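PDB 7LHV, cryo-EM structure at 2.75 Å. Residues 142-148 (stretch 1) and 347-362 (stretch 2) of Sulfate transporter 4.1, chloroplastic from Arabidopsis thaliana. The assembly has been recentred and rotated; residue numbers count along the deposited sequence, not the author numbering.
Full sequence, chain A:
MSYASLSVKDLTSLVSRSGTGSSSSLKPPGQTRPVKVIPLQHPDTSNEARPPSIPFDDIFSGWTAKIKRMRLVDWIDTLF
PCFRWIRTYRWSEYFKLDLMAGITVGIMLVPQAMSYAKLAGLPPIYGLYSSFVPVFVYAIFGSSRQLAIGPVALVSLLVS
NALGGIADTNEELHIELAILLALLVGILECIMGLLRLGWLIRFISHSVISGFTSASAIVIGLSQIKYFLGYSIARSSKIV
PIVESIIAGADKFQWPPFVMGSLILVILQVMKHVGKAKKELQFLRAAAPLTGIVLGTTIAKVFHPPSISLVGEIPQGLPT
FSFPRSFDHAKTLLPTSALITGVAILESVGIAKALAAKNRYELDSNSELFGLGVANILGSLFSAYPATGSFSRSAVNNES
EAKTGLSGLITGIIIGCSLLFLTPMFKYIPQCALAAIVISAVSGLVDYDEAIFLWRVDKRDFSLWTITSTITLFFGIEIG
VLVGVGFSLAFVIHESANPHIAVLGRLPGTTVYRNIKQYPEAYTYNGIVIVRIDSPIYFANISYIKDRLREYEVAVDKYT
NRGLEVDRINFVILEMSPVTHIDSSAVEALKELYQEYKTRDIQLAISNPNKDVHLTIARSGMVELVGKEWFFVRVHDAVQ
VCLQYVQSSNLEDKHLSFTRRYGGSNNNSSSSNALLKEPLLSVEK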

# COMPACT_ATOMS: atom_id res chain seq x y z
N GLY A 142 -29.70 -10.63 -0.33
CA GLY A 142 -28.57 -10.98 -1.17
C GLY A 142 -28.84 -10.72 -2.64
O GLY A 142 -29.95 -10.93 -3.13
N SER A 143 -27.81 -10.25 -3.34
CA SER A 143 -27.93 -9.97 -4.76
C SER A 143 -27.73 -11.20 -5.63
O SER A 143 -28.34 -11.30 -6.69
N SER A 144 -26.88 -12.13 -5.20
CA SER A 144 -26.62 -13.32 -5.99
C SER A 144 -27.80 -14.28 -5.91
O SER A 144 -28.47 -14.39 -4.88
N ARG A 145 -28.06 -14.98 -7.01
CA ARG A 145 -29.16 -15.93 -7.08
C ARG A 145 -28.71 -17.38 -7.00
O ARG A 145 -29.56 -18.27 -6.87
N GLN A 146 -27.40 -17.65 -7.07
CA GLN A 146 -26.89 -19.00 -6.93
C GLN A 146 -25.92 -19.18 -5.77
O GLN A 146 -25.54 -20.32 -5.48
N LEU A 147 -25.51 -18.10 -5.11
CA LEU A 147 -24.56 -18.22 -4.02
C LEU A 147 -25.19 -18.91 -2.82
O LEU A 147 -26.33 -18.64 -2.45
N ALA A 148 -24.43 -19.81 -2.20
CA ALA A 148 -24.86 -20.54 -1.02
C ALA A 148 -24.12 -20.01 0.20
O ALA A 148 -22.89 -19.96 0.20
N GLU A 347 -13.23 -13.50 -1.98
CA GLU A 347 -13.73 -14.80 -2.42
C GLU A 347 -15.23 -14.80 -2.68
O GLU A 347 -15.66 -15.13 -3.79
N SER A 348 -16.03 -14.45 -1.68
CA SER A 348 -17.49 -14.54 -1.82
C SER A 348 -18.00 -13.62 -2.92
O SER A 348 -18.85 -14.02 -3.73
N VAL A 349 -17.51 -12.38 -2.95
CA VAL A 349 -17.93 -11.45 -3.99
C VAL A 349 -17.47 -11.93 -5.36
O VAL A 349 -18.18 -11.77 -6.36
N GLY A 350 -16.27 -12.52 -5.43
CA GLY A 350 -15.81 -13.08 -6.69
C GLY A 350 -16.70 -14.20 -7.19
O GLY A 350 -17.01 -14.28 -8.38
N ILE A 351 -17.12 -15.09 -6.28
CA ILE A 351 -18.03 -16.17 -6.66
C ILE A 351 -19.35 -15.60 -7.14
O ILE A 351 -19.91 -16.05 -8.15
N ALA A 352 -19.88 -14.59 -6.43
CA ALA A 352 -21.14 -13.99 -6.85
C ALA A 352 -21.03 -13.36 -8.23
O ALA A 352 -21.92 -13.53 -9.07
N LYS A 353 -19.93 -12.64 -8.49
CA LYS A 353 -19.76 -11.99 -9.78
C LYS A 353 -19.60 -13.01 -10.90
O LYS A 353 -20.17 -12.84 -11.99
N ALA A 354 -18.83 -14.07 -10.66
CA ALA A 354 -18.66 -15.10 -11.68
C ALA A 354 -19.99 -15.78 -11.99
O ALA A 354 -20.32 -16.00 -13.17
N LEU A 355 -20.77 -16.11 -10.96
CA LEU A 355 -22.07 -16.74 -11.19
C LEU A 355 -23.02 -15.80 -11.91
O LEU A 355 -23.79 -16.23 -12.77
N ALA A 356 -23.00 -14.51 -11.57
CA ALA A 356 -23.86 -13.55 -12.24
C ALA A 356 -23.50 -13.41 -13.71
O ALA A 356 -24.38 -13.33 -14.57
N ALA A 357 -22.20 -13.38 -14.02
CA ALA A 357 -21.77 -13.32 -15.41
C ALA A 357 -22.17 -14.58 -16.16
O ALA A 357 -22.57 -14.52 -17.33
N LYS A 358 -22.07 -15.74 -15.51
CA LYS A 358 -22.47 -16.99 -16.16
C LYS A 358 -23.97 -17.03 -16.42
O LYS A 358 -24.42 -17.51 -17.47
N ASN A 359 -24.78 -16.54 -15.47
CA ASN A 359 -26.22 -16.74 -15.49
C ASN A 359 -26.99 -15.54 -16.02
O ASN A 359 -28.22 -15.50 -15.87
N ARG A 360 -26.31 -14.56 -16.61
CA ARG A 360 -26.95 -13.49 -17.38
C ARG A 360 -27.86 -12.62 -16.50
O ARG A 360 -29.05 -12.45 -16.76
N TYR A 361 -27.27 -12.07 -15.44
CA TYR A 361 -27.97 -11.06 -14.65
C TYR A 361 -26.94 -10.13 -14.02
O TYR A 361 -25.76 -10.47 -13.89
N GLU A 362 -27.41 -8.94 -13.65
CA GLU A 362 -26.53 -7.91 -13.12
C GLU A 362 -26.23 -8.15 -11.64
O GLU A 362 -27.07 -8.66 -10.90

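Stretch 2 is a helix that ends in a short turn; the irregular segment of stretch 1 lies beside the helix, and the turn after the helix brings N359 and Y361 back to it. The helix offers the residues that recur about once per turn, S348, I351, A352 and L355, while V349 and K353 point their CB atoms away and take no part.

S348, with chi1 t, stands sideways to stretch 1 and meets it in a van der Waals contact, its OG lying 3.8 Å from L147 CD2. A small side chain leaves room here for the leucine. One turn on, I351 points toward stretch 1 in the m, t rotamer, and its CG2 packs 3.6 Å from L147 CD1. L147 itself leaves its backbone sideways, but its t, p rotamer brings the end of the side chain nearer to the helix, so that its methyl groups reach both S348 and I351.

A352 marks the closest approach of the backbones in this register, its CA lying 5.6 Å from the CA of S144. Two small residues suit such a narrow gap: A352 CB and S144 CB are 3.9 Å apart. L355, pointing toward stretch 1 as m, t, then extends the apolar surface. Its CD1 lies 3.7 Å from Q146 CB, so it packs against the aliphatic base of the glutamine, and 4.0 Å from L147 N.

Beyond the helix, N359 (chi1 m) turns its amide back onto the last turn, where its ND2 donates a hydrogen bond of 2.7 Å to L355 O. The same side chain points toward stretch 1 and borders the amide of Q146, whose orientation is best left open.

R360 has a left-handed backbone conformation (phi/psi 64/56), and the end of its side chain leads away; Y361, the next residue, points toward stretch 1. Y361 has the largest covered area of either stretch. With chi1 p, it carries its hydroxyl to the backbone of stretch 1, where R145 N donates a nearly straight hydrogen bond of 3.1 Å to Y361 OH. S144 OG, from a t rotamer, adds a weak one to Y361 OH at 3.4 Å. Over one face of the ring, R145 extends in an m, t, t conformation: its CD sits 4.1 Å from the centroid of the Y361 ring, almost on the normal, and its guanidinium stacks flat with planes 7° apart. The cation lies off-centre, with R145 CZ 4.6 Å from the centroid of the Y361 ring. Tyrosine thus serves twice, as a flat surface for arginine and as a polar tip for the loop.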

# COMPACT_ATOMS: atom_id res chain seq x y z
CB SER A 143 -26.92 -8.89 -5.16
OG SER A 143 -27.22 -7.65 -4.54
CB SER A 144 -25.35 -14.01 -5.51
OG SER A 144 -24.97 -15.05 -6.40
CB ARG A 145 -29.96 -15.72 -8.37
CG ARG A 145 -30.55 -14.33 -8.50
CD ARG A 145 -31.21 -14.13 -9.85
NE ARG A 145 -31.58 -12.74 -10.07
CZ ARG A 145 -32.03 -12.26 -11.23
NH1 ARG A 145 -32.18 -13.04 -12.29
NH2 ARG A 145 -32.33 -10.97 -11.32
CB GLN A 146 -26.18 -19.45 -8.22
CG GLN A 146 -27.09 -19.76 -9.41
CD GLN A 146 -27.75 -18.53 -9.98
OE1 GLN A 146 -28.98 -18.43 -10.01
NE2 GLN A 146 -26.94 -17.59 -10.46
CB LEU A 147 -24.04 -16.84 -3.61
CG LEU A 147 -22.87 -16.84 -2.63
CD1 LEU A 147 -21.59 -17.19 -3.34
CD2 LEU A 147 -22.74 -15.49 -1.95
CB ALA A 148 -24.63 -22.04 -1.18
CB GLU A 347 -13.36 -15.87 -1.39
CG GLU A 347 -11.87 -16.13 -1.28
CD GLU A 347 -11.53 -17.17 -0.25
OE1 GLU A 347 -12.45 -17.61 0.48
OE2 GLU A 347 -10.35 -17.56 -0.16
CB SER A 348 -18.16 -14.22 -0.49
OG SER A 348 -19.55 -13.99 -0.67
CB VAL A 349 -17.43 -10.04 -3.67
CG1 VAL A 349 -17.68 -9.10 -4.84
CG2 VAL A 349 -18.11 -9.51 -2.43
CB ILE A 351 -18.24 -17.13 -5.48
CG1 ILE A 351 -16.91 -17.75 -5.04
CG2 ILE A 351 -19.21 -18.22 -5.86
CD1 ILE A 351 -16.98 -18.45 -3.71
CB ALA A 352 -21.58 -12.95 -5.82
CB LYS A 353 -18.56 -11.04 -9.75
CG LYS A 353 -18.88 -9.67 -9.19
CD LYS A 353 -17.71 -8.72 -9.36
CE LYS A 353 -16.55 -9.11 -8.46
NZ LYS A 353 -15.54 -8.02 -8.35
CB ALA A 354 -17.63 -16.13 -11.23
CB LEU A 355 -22.67 -17.19 -9.86
CG LEU A 355 -21.98 -18.38 -9.18
CD1 LEU A 355 -22.58 -18.62 -7.81
CD2 LEU A 355 -22.09 -19.62 -10.04
CB ALA A 356 -23.79 -12.19 -11.54
CB ALA A 357 -20.26 -13.10 -15.49
CB LYS A 358 -22.05 -18.18 -15.31
CG LYS A 358 -20.59 -18.57 -15.46
CD LYS A 358 -20.26 -19.76 -14.58
CE LYS A 358 -21.13 -20.96 -14.92
NZ LYS A 358 -20.86 -21.47 -16.29
CB ASN A 359 -26.72 -17.12 -14.10
CG ASN A 359 -26.28 -18.50 -13.68
OD1 ASN A 359 -26.88 -19.50 -14.07
ND2 ASN A 359 -25.22 -18.57 -12.87
CB ARG A 360 -27.74 -14.08 -18.55
CG ARG A 360 -26.90 -14.72 -19.63
CD ARG A 360 -27.79 -15.23 -20.76
NE ARG A 360 -27.04 -15.94 -21.78
CZ ARG A 360 -26.49 -15.37 -22.84
NH1 ARG A 360 -26.60 -14.07 -23.06
NH2 ARG A 360 -25.81 -16.11 -23.71
CB TYR A 361 -28.88 -11.69 -13.59
CG TYR A 361 -28.18 -12.48 -12.51
CD1 TYR A 361 -27.91 -13.83 -12.67
CD2 TYR A 361 -27.81 -11.89 -11.31
CE1 TYR A 361 -27.28 -14.56 -11.69
CE2 TYR A 361 -27.18 -12.61 -10.32
CZ TYR A 361 -26.92 -13.94 -10.51
OH TYR A 361 -26.29 -14.67 -9.53
CB GLU A 362 -27.16 -6.53 -13.29
CG GLU A 362 -27.41 -6.12 -14.72
CD GLU A 362 -27.15 -4.64 -14.95
OE1 GLU A 362 -27.79 -4.06 -15.85
OE2 GLU A 362 -26.31 -4.07 -14.24